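Local coordinates for protein alcohol dehydrogenase (Aeropyrum pernix, PDB 1H2B) that binds zinc and NAD and probably oxidises alcohols with NAD+ as acceptor, as a zinc-containing alcohol dehydrogenase of a hyperthermophilic archaeon, at residues C54-D57 with L58-Q62; E338-D341 with V342-R345. One frame throughout, in Å; residues are numbered along the deposited sequence.

Interaction 1 (C54-D57 with L58-Q62). With ZN (zinc ion), chain J; NAJ (nicotinamide-adenine-dinucleotide (acidic form)), chain I; OCA (octanoic acid (caprylic acid)), chain H.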
loop_
_atom_site.group_PDB
_atom_site.type_symbol
_atom_site.label_atom_id
_atom_site.label_comp_id
_atom_site.label_asym_id
_atom_site.label_seq_id
_atom_site.Cartn_x
_atom_site.Cartn_y
_atom_site.Cartn_z
ATOM N N CYS B 54 -16.442 -2.905 29.015
ATOM C CA CYS B 54 -15.153 -3.193 28.412
ATOM C C CYS B 54 -14.081 -3.425 29.469
ATOM O O CYS B 54 -14.157 -2.838 30.561
ATOM C CB CYS B 54 -14.783 -1.966 27.552
ATOM S SG CYS B 54 -13.235 -2.104 26.599
ATOM N N HIS B 55 -13.046 -4.210 29.155
ATOM C CA HIS B 55 -11.942 -4.245 30.105
ATOM C C HIS B 55 -11.341 -2.854 30.385
ATOM O O HIS B 55 -10.783 -2.611 31.460
ATOM C CB HIS B 55 -10.867 -5.257 29.671
ATOM C CG HIS B 55 -10.068 -5.822 30.814
ATOM N ND1 HIS B 55 -10.092 -7.160 31.120
ATOM C CD2 HIS B 55 -9.245 -5.230 31.717
ATOM C CE1 HIS B 55 -9.310 -7.379 32.171
ATOM N NE2 HIS B 55 -8.779 -6.228 32.549
ATOM N N THR B 56 -11.468 -1.915 29.445
ATOM C CA THR B 56 -11.041 -0.560 29.711
ATOM C C THR B 56 -11.752 0.051 30.905
ATOM O O THR B 56 -11.174 0.928 31.566
ATOM C CB THR B 56 -11.283 0.290 28.476
ATOM O OG1 THR B 56 -10.285 -0.067 27.514
ATOM C CG2 THR B 56 -11.099 1.808 28.788
ATOM N N ASP B 57 -12.986 -0.384 31.143
ATOM C CA ASP B 57 -13.725 0.101 32.336
ATOM C C ASP B 57 -13.070 -0.322 33.641
ATOM O O ASP B 57 -13.049 0.479 34.596
ATOM C CB ASP B 57 -15.191 -0.289 32.243
ATOM C CG ASP B 57 -15.828 0.361 31.045
ATOM O OD1 ASP B 57 -16.607 -0.290 30.309
ATOM O OD2 ASP B 57 -15.517 1.538 30.794
ATOM N N LEU B 58 -12.476 -1.513 33.669
ATOM C CA LEU B 58 -11.685 -1.895 34.837
ATOM C C LEU B 58 -10.437 -1.039 34.959
ATOM O O LEU B 58 -10.091 -0.554 36.048
ATOM C CB LEU B 58 -11.306 -3.365 34.758
ATOM C CG LEU B 58 -12.423 -4.399 34.789
ATOM C CD1 LEU B 58 -11.854 -5.722 34.355
ATOM C CD2 LEU B 58 -12.907 -4.469 36.242
ATOM N N HIS B 59 -9.739 -0.835 33.844
ATOM C CA HIS B 59 -8.600 0.060 33.836
ATOM C C HIS B 59 -8.986 1.462 34.308
ATOM O O HIS B 59 -8.235 2.077 35.056
ATOM C CB HIS B 59 -7.918 0.135 32.452
ATOM C CG HIS B 59 -7.408 -1.181 31.917
ATOM N ND1 HIS B 59 -6.868 -2.176 32.705
ATOM C CD2 HIS B 59 -7.346 -1.642 30.647
ATOM C CE1 HIS B 59 -6.527 -3.205 31.943
ATOM N NE2 HIS B 59 -6.764 -2.885 30.685
ATOM N N LEU B 60 -10.171 1.961 33.899
ATOM C CA LEU B 60 -10.606 3.298 34.306
ATOM C C LEU B 60 -10.787 3.356 35.818
ATOM O O LEU B 60 -10.263 4.271 36.457
ATOM C CB LEU B 60 -11.934 3.667 33.623
ATOM C CG LEU B 60 -11.698 4.190 32.187
ATOM C CD1 LEU B 60 -13.015 4.168 31.434
ATOM C CD2 LEU B 60 -11.039 5.547 32.096
ATOM N N VAL B 61 -11.529 2.397 36.350
ATOM C CA VAL B 61 -11.789 2.361 37.792
ATOM C C VAL B 61 -10.451 2.239 38.558
ATOM O O VAL B 61 -10.267 2.870 39.624
ATOM C CB VAL B 61 -12.753 1.245 38.153
ATOM C CG1 VAL B 61 -12.861 1.090 39.684
ATOM C CG2 VAL B 61 -14.131 1.562 37.613
ATOM N N GLN B 62 -9.506 1.480 37.995
ATOM C CA GLN B 62 -8.163 1.347 38.615
ATOM C C GLN B 62 -7.301 2.625 38.578
ATOM O O GLN B 62 -6.253 2.703 39.242
ATOM C CB GLN B 62 -7.381 0.185 37.986
ATOM C CG GLN B 62 -7.660 -1.174 38.574
ATOM C CD GLN B 62 -7.381 -2.300 37.578
ATOM O OE1 GLN B 62 -6.461 -2.193 36.756
ATOM N NE2 GLN B 62 -8.184 -3.366 37.634
HETATM ZN ZN ZN J . -13.388 -0.157 25.453
HETATM P PA NAJ I . -11.554 -9.174 28.250
HETATM O O1A NAJ I . -11.337 -9.153 29.737
HETATM O O2A NAJ I . -12.959 -9.465 27.696
HETATM O O5B NAJ I . -10.673 -10.293 27.530
HETATM C C5B NAJ I . -9.324 -10.581 27.924
HETATM C C4B NAJ I . -9.115 -12.026 27.505
HETATM O O4B NAJ I . -7.713 -12.313 27.684
HETATM C C3B NAJ I . -9.942 -13.029 28.309
HETATM O O3B NAJ I . -10.624 -13.964 27.457
HETATM C C2B NAJ I . -8.829 -13.656 29.137
HETATM O O2B NAJ I . -9.125 -14.981 29.604
HETATM C C1B NAJ I . -7.613 -13.633 28.201
HETATM N N9A NAJ I . -6.317 -13.750 28.867
HETATM C C8A NAJ I . -5.897 -13.303 30.128
HETATM N N7A NAJ I . -4.584 -13.613 30.299
HETATM C C5A NAJ I . -4.163 -14.258 29.171
HETATM C C6A NAJ I . -2.960 -14.795 28.784
HETATM N N6A NAJ I . -1.878 -14.807 29.574
HETATM N N1A NAJ I . -2.855 -15.324 27.524
HETATM C C2A NAJ I . -3.936 -15.400 26.663
HETATM N N3A NAJ I . -5.122 -14.891 27.065
HETATM C C4A NAJ I . -5.230 -14.336 28.301
HETATM O O3 NAJ I . -11.001 -7.785 27.710
HETATM P PN NAJ I . -11.514 -6.895 26.465
HETATM O O1N NAJ I . -12.581 -5.998 26.893
HETATM O O2N NAJ I . -11.715 -7.767 25.291
HETATM O O5D NAJ I . -10.232 -5.945 26.288
HETATM C C5D NAJ I . -9.017 -6.541 25.841
HETATM C C4D NAJ I . -7.880 -5.546 26.011
HETATM O O4D NAJ I . -8.031 -4.531 25.003
HETATM C C3D NAJ I . -7.904 -4.793 27.340
HETATM O O3D NAJ I . -6.552 -4.417 27.663
HETATM C C2D NAJ I . -8.711 -3.531 27.005
HETATM O O2D NAJ I . -8.512 -2.445 27.865
HETATM C C1D NAJ I . -8.125 -3.263 25.607
HETATM N N1N NAJ I . -8.843 -2.355 24.712
HETATM C C2N NAJ I . -8.086 -1.718 23.774
HETATM C C3N NAJ I . -8.696 -0.891 22.846
HETATM C C7N NAJ I . -7.853 -0.150 21.861
HETATM O O7N NAJ I . -8.527 0.695 21.061
HETATM N N7N NAJ I . -6.540 -0.318 21.680
HETATM C C4N NAJ I . -10.116 -0.695 22.815
HETATM C C5N NAJ I . -10.853 -1.528 23.706
HETATM C C6N NAJ I . -10.218 -2.309 24.652
HETATM C C1 OCA H . -11.361 1.786 24.633
HETATM C C2 OCA H . -10.004 2.469 24.860
HETATM C C3 OCA H . -9.904 3.772 24.048
HETATM C C4 OCA H . -8.789 4.710 24.480
HETATM C C5 OCA H . -8.918 6.029 23.719
HETATM C C6 OCA H . -7.700 6.921 23.942
HETATM C C7 OCA H . -7.726 8.207 23.122
HETATM C C8 OCA H . -6.477 9.016 23.423
HETATM O O1 OCA H . -11.702 0.804 25.349
HETATM O O2 OCA H . -12.116 2.177 23.719
#
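His-55 O receives His-59 N nearly straight (N-H...O 168°) and Leu-58 N only weakly, while Leu-60 N and Val-61 N bond to Thr-56 O and Asp-57 O, so three i to i+4 bonds run through the short helix 55-61, with a weak i to i+3 bond at its start. Cys-54 is its N-cap: SG accepts from Thr-56 N, and Asp-57 OD1 takes Cys-54 N at 2.9 Å, completing a capping box. Leu-58 CD1 covers one face of the His-55 imidazole, 3.6 Å from the ring centroid in a CH-pi contact. At the ring edge, in plane, ND1 donates to the NAD phosphate oxygen O1A (2.7 Å), and His-55 N donates to O1N (2.9 Å). The His-55 and His-59 rings meet obliquely at 45°; His-59 NE2 reaches ribose O3D by a weak bond. Thr-56 OG1 receives ribose O2D and donates to octanoate O1 (2.7 Å). With SG anti to the backbone N (chi1 -177°), Cys-54 binds the zinc ion at 2.3 Å, alongside His-79 and Asp-168. The N-cap and helix start therefore bring metal, octanoic acid and cofactor together: the Thr-56 hydroxyl links ribose to zinc-bound oxygen, consistent with this family's proton relay, and the helix end probably helps to stabilise the diphosphate.

Interaction 2 (E338-D341 with V342-R345)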
loop_
_atom_site.group_PDB
_atom_site.type_symbol
_atom_site.label_atom_id
_atom_site.label_comp_id
_atom_site.label_asym_id
_atom_site.label_seq_id
_atom_site.Cartn_x
_atom_site.Cartn_y
_atom_site.Cartn_z
ATOM N N GLU B 338 -26.523 -3.997 37.826
ATOM C CA GLU B 338 -25.557 -5.071 38.078
ATOM C C GLU B 338 -24.128 -4.705 37.687
ATOM O O GLU B 338 -23.245 -5.548 37.742
ATOM C CB GLU B 338 -25.949 -6.364 37.339
ATOM C CG GLU B 338 -27.302 -6.972 37.701
ATOM C CD GLU B 338 -27.629 -8.127 36.796
ATOM O OE1 GLU B 338 -26.907 -9.162 36.844
ATOM O OE2 GLU B 338 -28.590 -8.010 36.008
ATOM N N ILE B 339 -23.883 -3.467 37.285
ATOM C CA ILE B 339 -22.562 -3.083 36.797
ATOM C C ILE B 339 -21.363 -3.530 37.630
ATOM O O ILE B 339 -20.401 -4.058 37.087
ATOM C CB ILE B 339 -22.498 -1.583 36.453
ATOM C CG1 ILE B 339 -21.181 -1.265 35.740
ATOM C CG2 ILE B 339 -22.705 -0.710 37.695
ATOM C CD1 ILE B 339 -21.307 -0.040 34.858
ATOM N N ASN B 340 -21.423 -3.347 38.944
ATOM C CA ASN B 340 -20.276 -3.715 39.761
ATOM C C ASN B 340 -20.043 -5.202 39.877
ATOM O O ASN B 340 -18.879 -5.636 39.850
ATOM C CB ASN B 340 -20.399 -3.058 41.140
ATOM C CG ASN B 340 -20.187 -1.585 41.080
ATOM O OD1 ASN B 340 -19.162 -1.096 40.594
ATOM N ND2 ASN B 340 -21.148 -0.845 41.613
ATOM N N ASP B 341 -21.106 -5.987 39.962
ATOM C CA ASP B 341 -20.975 -7.444 39.877
ATOM C C ASP B 341 -20.369 -7.861 38.527
ATOM O O ASP B 341 -19.527 -8.740 38.468
ATOM C CB ASP B 341 -22.311 -8.140 40.077
ATOM C CG ASP B 341 -22.188 -9.647 40.018
ATOM O OD1 ASP B 341 -21.422 -10.202 40.830
ATOM O OD2 ASP B 341 -22.800 -10.360 39.187
ATOM N N VAL B 342 -20.789 -7.204 37.447
ATOM C CA VAL B 342 -20.235 -7.558 36.135
ATOM C C VAL B 342 -18.746 -7.232 36.028
ATOM O O VAL B 342 -17.970 -8.029 35.483
ATOM C CB VAL B 342 -21.030 -6.873 34.995
ATOM C CG1 VAL B 342 -20.308 -7.046 33.627
ATOM C CG2 VAL B 342 -22.418 -7.438 34.942
ATOM N N LEU B 343 -18.343 -6.065 36.529
ATOM C CA LEU B 343 -16.937 -5.666 36.546
ATOM C C LEU B 343 -16.109 -6.644 37.386
ATOM O O LEU B 343 -15.024 -7.024 36.996
ATOM C CB LEU B 343 -16.786 -4.255 37.107
ATOM C CG LEU B 343 -17.234 -3.098 36.202
ATOM C CD1 LEU B 343 -17.252 -1.791 36.989
ATOM C CD2 LEU B 343 -16.225 -2.986 35.013
ATOM N N GLU B 344 -16.651 -7.069 38.536
ATOM C CA GLU B 344 -15.979 -8.119 39.298
ATOM C C GLU B 344 -15.782 -9.420 38.480
ATOM O O GLU B 344 -14.668 -10.006 38.469
ATOM C CB GLU B 344 -16.769 -8.388 40.587
ATOM C CG GLU B 344 -16.574 -7.331 41.668
ATOM C CD GLU B 344 -17.638 -7.412 42.773
ATOM O OE1 GLU B 344 -18.060 -8.539 43.145
ATOM O OE2 GLU B 344 -18.062 -6.338 43.272
ATOM N N ARG B 345 -16.833 -9.889 37.813
ATOM C CA ARG B 345 -16.728 -11.100 36.992
ATOM C C ARG B 345 -15.691 -10.904 35.884
ATOM O O ARG B 345 -14.864 -11.774 35.617
ATOM C CB ARG B 345 -18.070 -11.449 36.377
ATOM C CG ARG B 345 -19.121 -11.883 37.447
ATOM C CD ARG B 345 -20.457 -12.246 36.888
ATOM N NE ARG B 345 -20.326 -13.122 35.723
ATOM C CZ ARG B 345 -20.852 -12.868 34.527
ATOM N NH1 ARG B 345 -21.587 -11.768 34.322
ATOM N NH2 ARG B 345 -20.645 -13.720 33.532
HETATM O O HOH W 1 -23.368 -10.788 36.624
#
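The Asp-341 carboxylate and the Arg-345 guanidinium are the flat groups that approach each other across this turn, their planes 33° apart. Neither lies over a face of the other: Asp-341 OD2 comes to Arg-345 CD at 3.8 Å, on the aliphatic part of the chain, and the charged ends are joined through a water. That water donates to Asp-341 OD2 (2.7 Å) and accepts from Arg-345 NH1 (3.1 Å). The arginine chain is extended from CA to CD and bends at chi3 (46°). NH1 also forms a salt bridge with Asp-332, and NH2 donates to the carbonyl of Glu-350, two further partners which probably hold the group's rotation.

Asp-341 OD1 lies 4.4 Å from Glu-344 OE1, a like-charged approach that probably costs some energy on this exposed side. Asn-340 OD1 accepts from Leu-28 N, while Glu-338 holds His-334 ND1 and Lys-335 N with its two carboxylate oxygens.

On the buried side, Ile-339 and Leu-343 run side by side, CG1 to CD1 4.2 Å. Val-342 CG2 rests 3.5 Å from Glu-338 O. The backbone evidence is uniform: Val-342, Leu-343, Glu-344 and Arg-345 each donate to the carbonyl four residues earlier, Leu-343 N to Ile-339 O at 2.9 Å. Val-342 packs on His-334 and Ala-355, and Ile-339 on Leu-357. This amphipathic stretch makes up most of helix 339-347, the helix of a beta-alpha-beta unit that connects the parallel strands 331-335 and 354-358.

Overall arrangement
Interaction 1 and interaction 2 each lie along a single short helix, and these two helices pack against each other with the centres of the contacts 11 Å apart. Leu-343 makes the junction: its carbonyl O lies 3.4 Å from Leu-58 CD2, and its CD2 lies 4.0 Å from Asp-57 CB. Interaction 1 touches zinc, NAD and octanoate directly, whereas the Leu-343 side chain remains about 9 Å from the cofactor and about 10 Å from the zinc ion. Residues 338-345 thus form a second layer behind the site. The strand following their helix, 354-358, begins with Arg-354, which also binds NAD.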